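Periplasmic beta-glucosidase (Pseudomonas aeruginosa, PDB 6R5T) is a glycoside hydrolase of family 3 that probably cleaves beta-linked glucose from the non-reducing end of sugars. Local coordinates at the interface of chains A and B. Coordinates in Å, arbitrary orientation; residue numbers count along the deposited sequence, not the author numbering. Chains: chain A/B, Periplasmic beta-glucosidase.

The interface of chains A and B. Residues chain A 134, 185-186, 188, 571, 574; chain B 134, 571, 573-576.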
# COMPACT_ATOMS: atom_id res chain seq x y z
N ARG A 134 -6.76 4.44 6.03
CA ARG A 134 -8.07 3.92 5.54
C ARG A 134 -8.66 2.87 6.47
O ARG A 134 -9.88 2.69 6.49
CB ARG A 134 -7.89 3.28 4.16
CG ARG A 134 -7.43 4.26 3.10
CD ARG A 134 -7.17 3.53 1.80
NE ARG A 134 -5.93 2.78 1.87
CZ ARG A 134 -5.40 2.14 0.84
NH1 ARG A 134 -6.02 2.08 -0.32
NH2 ARG A 134 -4.27 1.49 0.99
N GLU A 185 -3.43 -5.01 3.56
CA GLU A 185 -3.25 -4.43 2.22
C GLU A 185 -4.51 -3.65 1.86
O GLU A 185 -5.66 -4.10 2.12
CB GLU A 185 -2.91 -5.54 1.24
CG GLU A 185 -2.38 -5.12 -0.08
CD GLU A 185 -1.78 -6.34 -0.79
OE1 GLU A 185 -2.52 -7.02 -1.43
OE2 GLU A 185 -0.60 -6.65 -0.56
N GLY A 186 -4.31 -2.48 1.28
CA GLY A 186 -5.44 -1.64 0.84
C GLY A 186 -6.15 -0.97 2.01
O GLY A 186 -7.17 -0.28 1.80
N ARG A 188 -7.99 -2.54 3.87
CA ARG A 188 -9.24 -3.32 3.96
C ARG A 188 -9.12 -4.23 5.16
O ARG A 188 -8.16 -4.99 5.30
CB ARG A 188 -9.50 -4.13 2.68
CG ARG A 188 -9.68 -3.21 1.47
CD ARG A 188 -10.01 -3.94 0.19
NE ARG A 188 -8.93 -4.69 -0.45
CZ ARG A 188 -8.04 -4.21 -1.36
NH1 ARG A 188 -7.95 -2.94 -1.69
NH2 ARG A 188 -7.20 -5.05 -1.94
N VAL A 571 -6.15 10.58 0.38
CA VAL A 571 -6.07 9.10 0.41
C VAL A 571 -5.08 8.61 -0.66
O VAL A 571 -4.44 7.56 -0.45
CB VAL A 571 -7.46 8.49 0.24
CG1 VAL A 571 -8.03 8.64 -1.18
CG2 VAL A 571 -7.41 7.03 0.67
N VAL A 574 -1.52 7.57 0.56
CA VAL A 574 -1.33 6.52 1.59
C VAL A 574 -0.31 5.54 1.07
O VAL A 574 -0.36 5.13 -0.10
CB VAL A 574 -2.67 5.90 1.97
CG1 VAL A 574 -2.53 4.57 2.68
CG2 VAL A 574 -3.50 6.89 2.77
N ARG B 134 -1.04 4.21 -9.29
CA ARG B 134 -0.51 5.59 -9.09
C ARG B 134 0.86 5.78 -9.71
O ARG B 134 1.21 6.93 -10.07
CB ARG B 134 -0.41 5.91 -7.60
CG ARG B 134 -1.75 5.90 -6.91
CD ARG B 134 -1.55 6.13 -5.41
NE ARG B 134 -1.05 4.93 -4.76
CZ ARG B 134 -0.89 4.82 -3.46
NH1 ARG B 134 -1.16 5.82 -2.63
NH2 ARG B 134 -0.42 3.69 -2.98
N VAL B 571 -8.74 5.76 -6.38
CA VAL B 571 -7.34 5.65 -5.88
C VAL B 571 -7.36 5.11 -4.44
O VAL B 571 -6.41 4.43 -4.01
CB VAL B 571 -6.64 7.00 -5.95
CG1 VAL B 571 -7.17 8.04 -4.96
CG2 VAL B 571 -5.14 6.80 -5.81
N GLN B 573 -8.86 2.62 -3.34
CA GLN B 573 -8.92 1.15 -3.32
C GLN B 573 -7.55 0.52 -3.58
O GLN B 573 -7.50 -0.71 -3.56
CB GLN B 573 -9.94 0.67 -4.34
CG GLN B 573 -11.34 1.21 -4.06
CD GLN B 573 -12.48 0.27 -4.25
OE1 GLN B 573 -12.33 -0.94 -4.44
NE2 GLN B 573 -13.68 0.84 -4.16
N VAL B 574 -6.49 1.29 -3.87
CA VAL B 574 -5.22 0.69 -4.32
C VAL B 574 -4.65 -0.10 -3.15
O VAL B 574 -4.64 0.38 -2.01
CB VAL B 574 -4.29 1.80 -4.82
CG1 VAL B 574 -2.87 1.35 -4.92
CG2 VAL B 574 -4.79 2.34 -6.15
N PRO B 575 -4.07 -1.31 -3.36
CA PRO B 575 -4.04 -2.00 -4.65
C PRO B 575 -5.27 -2.88 -4.87
O PRO B 575 -5.84 -3.48 -3.95
CB PRO B 575 -2.78 -2.87 -4.54
CG PRO B 575 -2.67 -3.20 -3.06
CD PRO B 575 -3.35 -2.06 -2.33
N VAL B 576 -5.66 -2.99 -6.14
CA VAL B 576 -6.65 -4.01 -6.56
C VAL B 576 -6.02 -4.79 -7.69
O VAL B 576 -5.43 -4.19 -8.58
CB VAL B 576 -8.01 -3.43 -6.99
CG1 VAL B 576 -8.80 -2.97 -5.77
CG2 VAL B 576 -7.81 -2.33 -8.01
O HOH W 1 -4.63 5.00 -1.76
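This contact is part of a two-fold symmetric interface between the two copies in the crystal assembly, which may be a homodimer contact. Here the start of the 3-10 helix 571-573 meets its copy, and the loop that follows receives arginines from the facing chain. Arginine side chains reach across to backbone carbonyls. A:Arg134 runs out with CG anti to the carbonyl carbon and bends at chi3 (-75°). A:Arg134 NH1 gives a nearly straight hydrogen bond to B:Val574 O at 2.8 Å, in the carbonyl plane and on a lone pair. NH2 adds a weak bond to the same oxygen. A:Gly186 O sits 3.1 Å above the guanidinium plane of A:Arg134, over its centre, and so backs the group from within its own chain. B:Arg134 repeats the grip, with NH1 to A:Val574 O at 2.7 Å.

A:Arg188 has a similar bend at chi3 (-73°) and meets B:Pro575 O end-on with both terminal nitrogens. A:Arg188 NH2 lies 2.9 Å from B:Pro575 O, nearly along the C=O axis. A:Arg188 NH1 is 3.1 Å from B:Pro575 O and sits above the carbonyl plane. The oxygen stays close to the guanidinium plane. NH1 also makes a weak bond to B:Gln573 O.

B:Pro575 follows a cis peptide bond, and its ring lies at a slant to the A:Glu185 side chain, with B:Pro575 CG 3.6 Å from A:Glu185 CG. Its CD packs against A:Gly186 CA. Nearer the middle, the two Val571 side chains lie antiparallel, passing alongside, CG1 of A:Val571 to CG1 of B:Val571 at 3.9 Å. A water bridges their backbone oxygens. These paired grips and the small apolar contacts probably help hold the two hydrolase chains together and fix the loops in register.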